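Local coordinates for putative methyl-accepting chemotaxis signal transduction protein (Campylobacter jejuni subsp. jejuni serotype O:2, PDB 4XMR) that probably senses amino acids such as isoleucine through its tandem PAS sensory domain and passes the signal across the membrane as a chemoreceptor, at residues E44-L55 with K145-I154; Y219-G228 with I240-N248. One frame throughout, in Å; residues are numbered along the deposited sequence.

Contact 1: residues E44-L55 with K145-I154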
loop_
_atom_site.group_PDB
_atom_site.type_symbol
_atom_site.label_atom_id
_atom_site.label_comp_id
_atom_site.label_asym_id
_atom_site.label_seq_id
_atom_site.Cartn_x
_atom_site.Cartn_y
_atom_site.Cartn_z
ATOM N N GLU B 44 -19.525 -1.522 -2.293
ATOM C CA GLU B 44 -20.869 -0.957 -2.167
ATOM C C GLU B 44 -21.494 -0.706 -3.533
ATOM O O GLU B 44 -22.659 -1.026 -3.763
ATOM C CB GLU B 44 -20.801 0.359 -1.385
ATOM C CG GLU B 44 -22.040 1.273 -1.548
ATOM C CD GLU B 44 -21.823 2.676 -0.995
ATOM O OE1 GLU B 44 -20.727 3.251 -1.201
ATOM O OE2 GLU B 44 -22.752 3.210 -0.345
ATOM N N LYS B 45 -20.719 -0.116 -4.432
ATOM C CA LYS B 45 -21.233 0.248 -5.750
ATOM C C LYS B 45 -21.616 -1.001 -6.547
ATOM O O LYS B 45 -22.657 -1.020 -7.212
ATOM C CB LYS B 45 -20.218 1.105 -6.511
ATOM C CG LYS B 45 -20.704 1.664 -7.840
ATOM C CD LYS B 45 -19.632 2.550 -8.480
ATOM C CE LYS B 45 -20.065 3.052 -9.849
ATOM N NZ LYS B 45 -19.058 3.983 -10.433
ATOM N N ASP B 46 -20.799 -2.051 -6.472
ATOM C CA ASP B 46 -21.143 -3.274 -7.182
ATOM C C ASP B 46 -22.377 -3.957 -6.585
ATOM O O ASP B 46 -23.193 -4.501 -7.317
ATOM C CB ASP B 46 -19.938 -4.220 -7.226
ATOM C CG ASP B 46 -19.104 -4.037 -8.481
ATOM O OD1 ASP B 46 -19.673 -3.681 -9.542
ATOM O OD2 ASP B 46 -17.880 -4.274 -8.419
ATOM N N ILE B 47 -22.536 -3.916 -5.272
ATOM C CA ILE B 47 -23.736 -4.494 -4.675
ATOM C C ILE B 47 -24.985 -3.706 -5.086
ATOM O O ILE B 47 -25.995 -4.289 -5.507
ATOM C CB ILE B 47 -23.625 -4.587 -3.136
ATOM C CG1 ILE B 47 -22.501 -5.553 -2.762
ATOM C CG2 ILE B 47 -24.962 -5.037 -2.536
ATOM C CD1 ILE B 47 -22.112 -5.512 -1.293
ATOM N N ALA B 48 -24.896 -2.386 -4.986
ATOM C CA ALA B 48 -26.021 -1.530 -5.317
ATOM C C ALA B 48 -26.349 -1.530 -6.816
ATOM O O ALA B 48 -27.433 -1.111 -7.211
ATOM C CB ALA B 48 -25.766 -0.119 -4.812
ATOM N N ASN B 49 -25.417 -2.010 -7.634
ATOM C CA ASN B 49 -25.641 -2.128 -9.075
ATOM C C ASN B 49 -26.503 -3.340 -9.445
ATOM O O ASN B 49 -26.970 -3.453 -10.574
ATOM C CB ASN B 49 -24.301 -2.205 -9.807
ATOM C CG ASN B 49 -24.448 -2.175 -11.306
ATOM O OD1 ASN B 49 -25.112 -1.300 -11.853
ATOM N ND2 ASN B 49 -23.837 -3.139 -11.982
ATOM N N LEU B 50 -26.694 -4.251 -8.500
ATOM C CA LEU B 50 -27.618 -5.364 -8.696
ATOM C C LEU B 50 -29.036 -4.810 -8.810
ATOM O O LEU B 50 -29.350 -3.788 -8.199
ATOM C CB LEU B 50 -27.544 -6.340 -7.529
ATOM C CG LEU B 50 -26.265 -7.184 -7.440
ATOM C CD1 LEU B 50 -26.216 -7.903 -6.092
ATOM C CD2 LEU B 50 -26.175 -8.187 -8.597
ATOM N N PRO B 51 -29.888 -5.459 -9.605
ATOM C CA PRO B 51 -31.262 -4.952 -9.675
ATOM C C PRO B 51 -31.979 -5.039 -8.327
ATOM O O PRO B 51 -31.667 -5.921 -7.523
ATOM C CB PRO B 51 -31.930 -5.853 -10.720
ATOM C CG PRO B 51 -31.047 -7.034 -10.871
ATOM C CD PRO B 51 -29.655 -6.620 -10.475
ATOM N N TYR B 52 -32.915 -4.121 -8.091
ATOM C CA TYR B 52 -33.628 -4.031 -6.816
ATOM C C TYR B 52 -34.215 -5.391 -6.407
ATOM O O TYR B 52 -34.107 -5.804 -5.247
ATOM C CB TYR B 52 -34.701 -2.927 -6.906
ATOM C CG TYR B 52 -35.471 -2.613 -5.628
ATOM C CD1 TYR B 52 -36.648 -3.274 -5.331
ATOM C CD2 TYR B 52 -35.035 -1.629 -4.745
ATOM C CE1 TYR B 52 -37.359 -2.998 -4.180
ATOM C CE2 TYR B 52 -35.744 -1.335 -3.585
ATOM C CZ TYR B 52 -36.911 -2.027 -3.314
ATOM O OH TYR B 52 -37.631 -1.758 -2.173
ATOM N N GLN B 53 -34.781 -6.106 -7.377
ATOM C CA GLN B 53 -35.376 -7.417 -7.121
ATOM C C GLN B 53 -34.365 -8.450 -6.601
ATOM O O GLN B 53 -34.731 -9.386 -5.885
ATOM C CB GLN B 53 -36.076 -7.942 -8.385
ATOM C CG GLN B 53 -36.781 -9.282 -8.210
ATOM C CD GLN B 53 -37.922 -9.228 -7.208
ATOM O OE1 GLN B 53 -38.853 -8.435 -7.348
ATOM N NE2 GLN B 53 -37.855 -10.082 -6.192
ATOM N N SER B 54 -33.098 -8.276 -6.957
ATOM C CA SER B 54 -32.054 -9.201 -6.528
ATOM C C SER B 54 -31.601 -8.922 -5.096
ATOM O O SER B 54 -30.844 -9.706 -4.518
ATOM C CB SER B 54 -30.856 -9.135 -7.478
ATOM O OG SER B 54 -31.188 -9.627 -8.772
ATOM N N LEU B 55 -32.080 -7.817 -4.526
ATOM C CA LEU B 55 -31.613 -7.348 -3.222
ATOM C C LEU B 55 -32.664 -7.425 -2.117
ATOM O O LEU B 55 -32.393 -7.016 -0.989
ATOM C CB LEU B 55 -31.115 -5.903 -3.333
ATOM C CG LEU B 55 -29.867 -5.704 -4.197
ATOM C CD1 LEU B 55 -29.597 -4.224 -4.408
ATOM C CD2 LEU B 55 -28.650 -6.377 -3.578
ATOM N N LYS B 145 -20.407 0.462 5.637
ATOM C CA LYS B 145 -21.135 1.413 4.827
ATOM C C LYS B 145 -22.547 0.919 4.620
ATOM O O LYS B 145 -22.757 -0.231 4.238
ATOM C CB LYS B 145 -20.450 1.608 3.474
ATOM C CG LYS B 145 -21.102 2.688 2.628
ATOM C CD LYS B 145 -20.074 3.500 1.870
ATOM C CE LYS B 145 -20.480 4.968 1.782
ATOM N NZ LYS B 145 -21.859 5.162 1.244
ATOM N N ALA B 146 -23.520 1.789 4.865
ATOM C CA ALA B 146 -24.904 1.440 4.620
ATOM C C ALA B 146 -25.115 1.375 3.121
ATOM O O ALA B 146 -24.675 2.264 2.382
ATOM C CB ALA B 146 -25.833 2.467 5.248
ATOM N N ILE B 147 -25.784 0.320 2.669
ATOM C CA ILE B 147 -26.051 0.133 1.252
ATOM C C ILE B 147 -27.495 0.475 0.968
ATOM O O ILE B 147 -28.401 -0.095 1.580
ATOM C CB ILE B 147 -25.824 -1.325 0.822
ATOM C CG1 ILE B 147 -24.469 -1.817 1.324
ATOM C CG2 ILE B 147 -25.946 -1.466 -0.696
ATOM C CD1 ILE B 147 -23.314 -0.985 0.835
ATOM N N TYR B 148 -27.700 1.391 0.031
ATOM C CA TYR B 148 -29.037 1.780 -0.393
ATOM C C TYR B 148 -29.268 1.398 -1.842
ATOM O O TYR B 148 -28.343 1.435 -2.654
ATOM C CB TYR B 148 -29.224 3.285 -0.240
ATOM C CG TYR B 148 -29.152 3.733 1.190
ATOM C CD1 TYR B 148 -30.297 3.768 1.984
ATOM C CD2 TYR B 148 -27.942 4.101 1.760
ATOM C CE1 TYR B 148 -30.230 4.162 3.306
ATOM C CE2 TYR B 148 -27.868 4.499 3.073
ATOM C CZ TYR B 148 -29.011 4.529 3.838
ATOM O OH TYR B 148 -28.917 4.920 5.148
ATOM N N LYS B 149 -30.505 1.032 -2.149
ATOM C CA LYS B 149 -30.932 0.779 -3.515
ATOM C C LYS B 149 -32.217 1.565 -3.734
ATOM O O LYS B 149 -33.191 1.374 -3.010
ATOM C CB LYS B 149 -31.208 -0.708 -3.729
ATOM C CG LYS B 149 -31.657 -1.066 -5.144
ATOM C CD LYS B 149 -30.562 -0.805 -6.174
ATOM C CE LYS B 149 -31.028 -1.204 -7.568
ATOM N NZ LYS B 149 -29.958 -1.084 -8.594
ATOM N N ASP B 150 -32.213 2.466 -4.714
ATOM C CA ASP B 150 -33.358 3.324 -4.989
ATOM C C ASP B 150 -33.810 4.030 -3.714
ATOM O O ASP B 150 -35.006 4.191 -3.461
ATOM C CB ASP B 150 -34.501 2.525 -5.617
ATOM C CG ASP B 150 -34.153 2.009 -7.000
ATOM O OD1 ASP B 150 -32.977 2.133 -7.407
ATOM O OD2 ASP B 150 -35.044 1.463 -7.683
ATOM N N GLY B 151 -32.833 4.438 -2.908
ATOM C CA GLY B 151 -33.091 5.174 -1.687
ATOM C C GLY B 151 -33.499 4.350 -0.480
ATOM O O GLY B 151 -33.724 4.904 0.602
ATOM N N LYS B 152 -33.590 3.035 -0.654
ATOM C CA LYS B 152 -34.043 2.144 0.412
ATOM C C LYS B 152 -32.885 1.354 1.000
ATOM O O LYS B 152 -32.062 0.804 0.269
ATOM C CB LYS B 152 -35.109 1.184 -0.119
ATOM C CG LYS B 152 -36.250 1.883 -0.852
ATOM C CD LYS B 152 -37.554 1.837 -0.069
ATOM C CE LYS B 152 -38.601 2.738 -0.711
ATOM N NZ LYS B 152 -40.001 2.304 -0.440
ATOM N N ILE B 153 -32.818 1.299 2.324
ATOM C CA ILE B 153 -31.756 0.567 2.990
ATOM C C ILE B 153 -31.857 -0.923 2.680
ATOM O O ILE B 153 -32.921 -1.532 2.807
ATOM C CB ILE B 153 -31.760 0.821 4.526
ATOM C CG1 ILE B 153 -30.557 0.159 5.189
ATOM C CG2 ILE B 153 -33.070 0.361 5.175
ATOM C CD1 ILE B 153 -29.238 0.767 4.773
ATOM N N ILE B 154 -30.750 -1.489 2.221
ATOM C CA ILE B 154 -30.659 -2.921 1.979
ATOM C C ILE B 154 -29.968 -3.601 3.162
ATOM O O ILE B 154 -30.346 -4.692 3.598
ATOM C CB ILE B 154 -29.875 -3.210 0.678
ATOM C CG1 ILE B 154 -30.611 -2.608 -0.522
ATOM C CG2 ILE B 154 -29.632 -4.712 0.496
ATOM C CD1 ILE B 154 -32.079 -2.998 -0.603
HETATM O O HOH W 1 -25.423 2.967 -0.875
#
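Lys149 reaches from the end of strand 139-149 to the C-terminal end of helix 9-48, and its ammonium group is gripped there by two backbone carbonyls. NZ donates to Ala48 O at 2.9 Å and to Leu50 O at 2.8 Å; the first bond meets its carbonyl at a C=O...N angle of 159°, whereas the second comes from above the carbonyl plane. A single bend at chi2 (65°) in an otherwise extended chain carries NZ there. On the way, Lys149 CG lies 3.4 Å from Tyr52 CD2, at the edge of the ring, with Leu55 CD1 also against it. The close-packed part continues at both ends: in one of its two conformers Ile147 sets CD1 against Glu44 CG and CG2 toward Ile47 CG2, and Leu55 CB meets Ile154 CD1 at 4.1 Å. Leu157 of strand 152-162 touches both Ile47 and Ile147, while Val65 of helix 58-76 packs on Leu50 and Leu55.

The looser side lies at the type I' turn from Lys149 to Lys152, where exposed Lys152 brings CG only to 4.1 Å from Tyr52 OH. At the other end, Glu44 OE2 makes a 2.7 Å salt bridge with Lys145 NZ, met on the syn side of the carboxylate, and a water bridges OE2 to Tyr148 N. The long helix thus closes onto the hairpin of the PAS sheet through apolar packing flanked by charge. The helix-end carbonyl of Ala48 and the following loop carbonyl of Leu50 would be expected to favour the protonated form of Lys149.

Contact 2: residues Y219-G228 with I240-N248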
loop_
_atom_site.group_PDB
_atom_site.type_symbol
_atom_site.label_atom_id
_atom_site.label_comp_id
_atom_site.label_asym_id
_atom_site.label_seq_id
_atom_site.Cartn_x
_atom_site.Cartn_y
_atom_site.Cartn_z
ATOM N N TYR B 219 12.373 13.750 27.082
ATOM C CA TYR B 219 11.696 12.996 28.125
ATOM C C TYR B 219 12.646 11.920 28.619
ATOM O O TYR B 219 13.708 11.706 28.032
ATOM C CB TYR B 219 10.375 12.393 27.615
ATOM C CG TYR B 219 10.537 11.192 26.706
ATOM C CD1 TYR B 219 10.859 11.349 25.359
ATOM C CD2 TYR B 219 10.360 9.899 27.192
ATOM C CE1 TYR B 219 11.005 10.254 24.527
ATOM C CE2 TYR B 219 10.499 8.797 26.362
ATOM C CZ TYR B 219 10.821 8.981 25.036
ATOM O OH TYR B 219 10.969 7.893 24.213
ATOM N N LYS B 220 12.290 11.260 29.713
ATOM C CA LYS B 220 13.144 10.202 30.235
ATOM C C LYS B 220 12.356 8.952 30.583
ATOM O O LYS B 220 11.209 9.029 31.029
ATOM C CB LYS B 220 13.935 10.688 31.457
ATOM C CG LYS B 220 13.082 11.015 32.664
ATOM C CD LYS B 220 13.932 11.434 33.856
ATOM C CE LYS B 220 13.059 11.686 35.076
ATOM N NZ LYS B 220 13.851 12.098 36.267
ATOM N N LEU B 221 12.977 7.801 30.351
ATOM C CA LEU B 221 12.447 6.531 30.827
ATOM C C LEU B 221 13.600 5.684 31.353
ATOM O O LEU B 221 14.646 5.593 30.709
ATOM C CB LEU B 221 11.721 5.778 29.712
ATOM C CG LEU B 221 11.104 4.443 30.153
ATOM C CD1 LEU B 221 10.018 4.661 31.204
ATOM C CD2 LEU B 221 10.558 3.675 28.963
ATOM N N ASN B 222 13.402 5.069 32.517
ATOM C CA ASN B 222 14.437 4.256 33.153
ATOM C C ASN B 222 15.767 5.002 33.273
ATOM O O ASN B 222 16.833 4.430 33.032
ATOM C CB ASN B 222 14.638 2.936 32.400
ATOM C CG ASN B 222 13.371 2.097 32.336
ATOM O OD1 ASN B 222 12.645 1.971 33.322
ATOM N ND2 ASN B 222 13.101 1.521 31.169
ATOM N N ASN B 223 15.687 6.284 33.622
ATOM C CA ASN B 223 16.862 7.144 33.770
ATOM C C ASN B 223 17.686 7.352 32.492
ATOM O O ASN B 223 18.873 7.668 32.561
ATOM C CB ASN B 223 17.759 6.662 34.919
ATOM C CG ASN B 223 17.846 7.669 36.053
ATOM O OD1 ASN B 223 18.727 8.529 36.068
ATOM N ND2 ASN B 223 16.929 7.566 37.009
ATOM N N GLU B 224 17.054 7.177 31.333
ATOM C CA GLU B 224 17.693 7.498 30.059
ATOM C C GLU B 224 17.003 8.686 29.408
ATOM O O GLU B 224 15.791 8.654 29.182
ATOM C CB GLU B 224 17.652 6.311 29.096
ATOM C CG GLU B 224 18.105 6.679 27.681
ATOM C CD GLU B 224 17.893 5.564 26.675
ATOM O OE1 GLU B 224 18.900 5.031 26.164
ATOM O OE2 GLU B 224 16.726 5.231 26.388
ATOM N N GLU B 225 17.773 9.730 29.104
ATOM C CA GLU B 225 17.242 10.881 28.375
ATOM C C GLU B 225 16.972 10.513 26.927
ATOM O O GLU B 225 17.793 9.870 26.283
ATOM C CB GLU B 225 18.217 12.058 28.422
ATOM C CG GLU B 225 18.316 12.737 29.773
ATOM C CD GLU B 225 17.023 13.406 30.192
ATOM O OE1 GLU B 225 16.222 13.781 29.308
ATOM O OE2 GLU B 225 16.806 13.558 31.413
ATOM N N ARG B 226 15.822 10.942 26.420
ATOM C CA ARG B 226 15.417 10.647 25.052
ATOM C C ARG B 226 14.827 11.892 24.397
ATOM O O ARG B 226 14.506 12.884 25.072
ATOM C CB ARG B 226 14.395 9.498 25.033
ATOM C CG ARG B 226 14.923 8.190 25.632
ATOM C CD ARG B 226 13.944 7.027 25.493
ATOM N NE ARG B 226 13.671 6.728 24.089
ATOM C CZ ARG B 226 14.455 5.999 23.291
ATOM N NH1 ARG B 226 15.586 5.466 23.740
ATOM N NH2 ARG B 226 14.098 5.804 22.027
ATOM N N LEU B 227 14.699 11.840 23.077
ATOM C CA LEU B 227 14.072 12.902 22.314
ATOM C C LEU B 227 12.971 12.273 21.479
ATOM O O LEU B 227 13.152 11.207 20.872
ATOM C CB LEU B 227 15.082 13.584 21.393
ATOM C CG LEU B 227 14.566 14.890 20.776
ATOM C CD1 LEU B 227 14.592 16.033 21.801
ATOM C CD2 LEU B 227 15.373 15.260 19.547
ATOM N N GLY B 228 11.825 12.930 21.425
ATOM C CA GLY B 228 10.709 12.387 20.683
ATOM C C GLY B 228 9.891 13.448 19.986
ATOM O O GLY B 228 9.993 14.637 20.306
ATOM N N ILE B 240 7.964 9.120 17.018
ATOM C CA ILE B 240 9.321 8.650 16.786
ATOM C C ILE B 240 10.158 9.097 17.979
ATOM O O ILE B 240 10.015 10.228 18.472
ATOM C CB ILE B 240 9.884 9.184 15.443
ATOM C CG1 ILE B 240 11.167 8.451 15.071
ATOM C CG2 ILE B 240 10.067 10.713 15.466
ATOM C CD1 ILE B 240 11.608 8.712 13.641
ATOM N N THR B 241 11.002 8.211 18.489
ATOM C CA THR B 241 11.870 8.601 19.589
ATOM C C THR B 241 13.262 8.029 19.399
ATOM O O THR B 241 13.442 7.020 18.698
ATOM C CB THR B 241 11.347 8.150 20.977
ATOM O OG1 THR B 241 11.463 6.725 21.103
ATOM C CG2 THR B 241 9.903 8.579 21.204
ATOM N N GLU B 242 14.235 8.683 20.026
ATOM C CA GLU B 242 15.610 8.233 19.978
ATOM C C GLU B 242 16.303 8.578 21.282
ATOM O O GLU B 242 15.937 9.539 21.955
ATOM C CB GLU B 242 16.348 8.905 18.816
ATOM C CG GLU B 242 17.744 8.367 18.568
ATOM C CD GLU B 242 17.774 6.853 18.371
ATOM O OE1 GLU B 242 17.800 6.111 19.378
ATOM O OE2 GLU B 242 17.785 6.404 17.208
ATOM N N SER B 243 17.308 7.792 21.643
ATOM C CA SER B 243 18.154 8.122 22.784
ATOM C C SER B 243 18.852 9.466 22.579
ATOM O O SER B 243 19.339 9.760 21.481
ATOM C CB SER B 243 19.215 7.043 22.971
ATOM O OG SER B 243 20.199 7.454 23.890
ATOM N N ALA B 244 18.933 10.274 23.635
ATOM C CA ALA B 244 19.659 11.542 23.562
ATOM C C ALA B 244 21.126 11.310 23.193
ATOM O O ALA B 244 21.757 12.158 22.559
ATOM C CB ALA B 244 19.550 12.294 24.883
ATOM N N ASP B 245 21.650 10.151 23.584
ATOM C CA ASP B 245 23.034 9.787 23.296
ATOM C C ASP B 245 23.245 9.282 21.868
ATOM O O ASP B 245 24.379 9.049 21.453
ATOM C CB ASP B 245 23.576 8.773 24.309
ATOM C CG ASP B 245 23.924 9.405 25.640
ATOM O OD1 ASP B 245 23.817 10.641 25.766
ATOM O OD2 ASP B 245 24.323 8.659 26.558
ATOM N N ILE B 246 22.156 9.103 21.128
ATOM C CA ILE B 246 22.264 8.824 19.701
ATOM C C ILE B 246 22.098 10.125 18.920
ATOM O O ILE B 246 22.790 10.361 17.927
ATOM C CB ILE B 246 21.271 7.733 19.247
ATOM C CG1 ILE B 246 21.727 6.370 19.773
ATOM C CG2 ILE B 246 21.168 7.694 17.729
ATOM C CD1 ILE B 246 20.789 5.237 19.459
ATOM N N ILE B 247 21.198 10.983 19.395
ATOM C CA ILE B 247 21.028 12.310 18.806
ATOM C C ILE B 247 22.344 13.101 18.906
ATOM O O ILE B 247 22.798 13.723 17.939
ATOM C CB ILE B 247 19.884 13.092 19.502
ATOM C CG1 ILE B 247 18.527 12.373 19.318
ATOM C CG2 ILE B 247 19.858 14.548 19.018
ATOM C CD1 ILE B 247 18.057 12.281 17.881
ATOM N N ASN B 248 22.956 13.042 20.086
ATOM C CA ASN B 248 24.219 13.721 20.361
ATOM C C ASN B 248 25.160 12.673 20.922
ATOM O O ASN B 248 25.133 12.374 22.114
ATOM C CB ASN B 248 24.007 14.846 21.385
ATOM C CG ASN B 248 25.283 15.587 21.726
ATOM O OD1 ASN B 248 26.353 15.288 21.197
ATOM N ND2 ASN B 248 25.177 16.565 22.622
HETATM O O HOH W 2 20.536 8.941 26.159
HETATM O O HOH W 3 15.765 4.160 20.435
HETATM O O HOH W 4 13.071 11.408 17.697
#
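The antiparallel hairpin of strands 224-233 and 236-243 forms this contact, at the point where its second strand gives way to helix 244-247. Leu227 and Glu242 are a hydrogen-bonded pair: Leu227 N donates to Glu242 O at 2.8 Å and Glu242 N to Leu227 O at 2.9 Å. Ladder bonding then passes to the helix start, as Ala244 N donates to Glu225 O with an N-H...O angle of 167°. Ser243 occupies the N-cap position, and water 2 links its OG to Glu225 O.

Arg226 organises the side chains. Its chain bends at chi3 (62°), laying the guanidinium over the Glu242-Ser243 peptide, with Ser243 N 3.3 Å from the guanidinium plane. Four partners lie close to that plane. NH2 donates to Thr241 OG1 at 2.9 Å and nearly straight (171°), and also to water 3, which in turn donates to Glu242 OE1. NE binds Tyr219 OH. NH1 forms a salt bridge with Glu224 OE2 at 2.9 Å, reaching that oxygen from above the carboxylate plane. Bonds from all three nitrogens should therefore fix the rotation of the group. Next to it, Tyr219 OH is 3.3 Å from Thr241 CG2, and the Tyr219 ring carries Arg226 CB over one face.

Leu227 and Glu242 share the opposite sheet face from Thr241; there Leu227 CB meets Ile247 CG1 at 4.2 Å. Helix 9-48 covers this side, with Leu15 against Leu227 and Thr14 against Ile247. On the Thr241 face lies helix 202-211, Val204 touching Thr241 and Ala207 touching Tyr219, while strand 177-180 flanks strand 236-243 within the sheet.

Contacts 1 and 2 occupy opposite sides of the chain's centre, their own centres 54 Å apart and their nearest atoms about 32 Å apart. They belong to different sheets, matching the tandem PAS design: contact 1 joins the antiparallel sheet of the ligand-binding module, contact 2 the sheet of the other. Helix 9-48 is the element common to both, contributing its C-terminal end to contact 1 and residues near its start, Thr14 and Leu15, beside contact 2. None of the isoleucine-pocket residues belongs to 44-55 or 145-154, and the ligand lies about 13 Å from the Ile47 side chain; strand 152-162, which begins in contact 1, nevertheless carries the pocket residue Asp160.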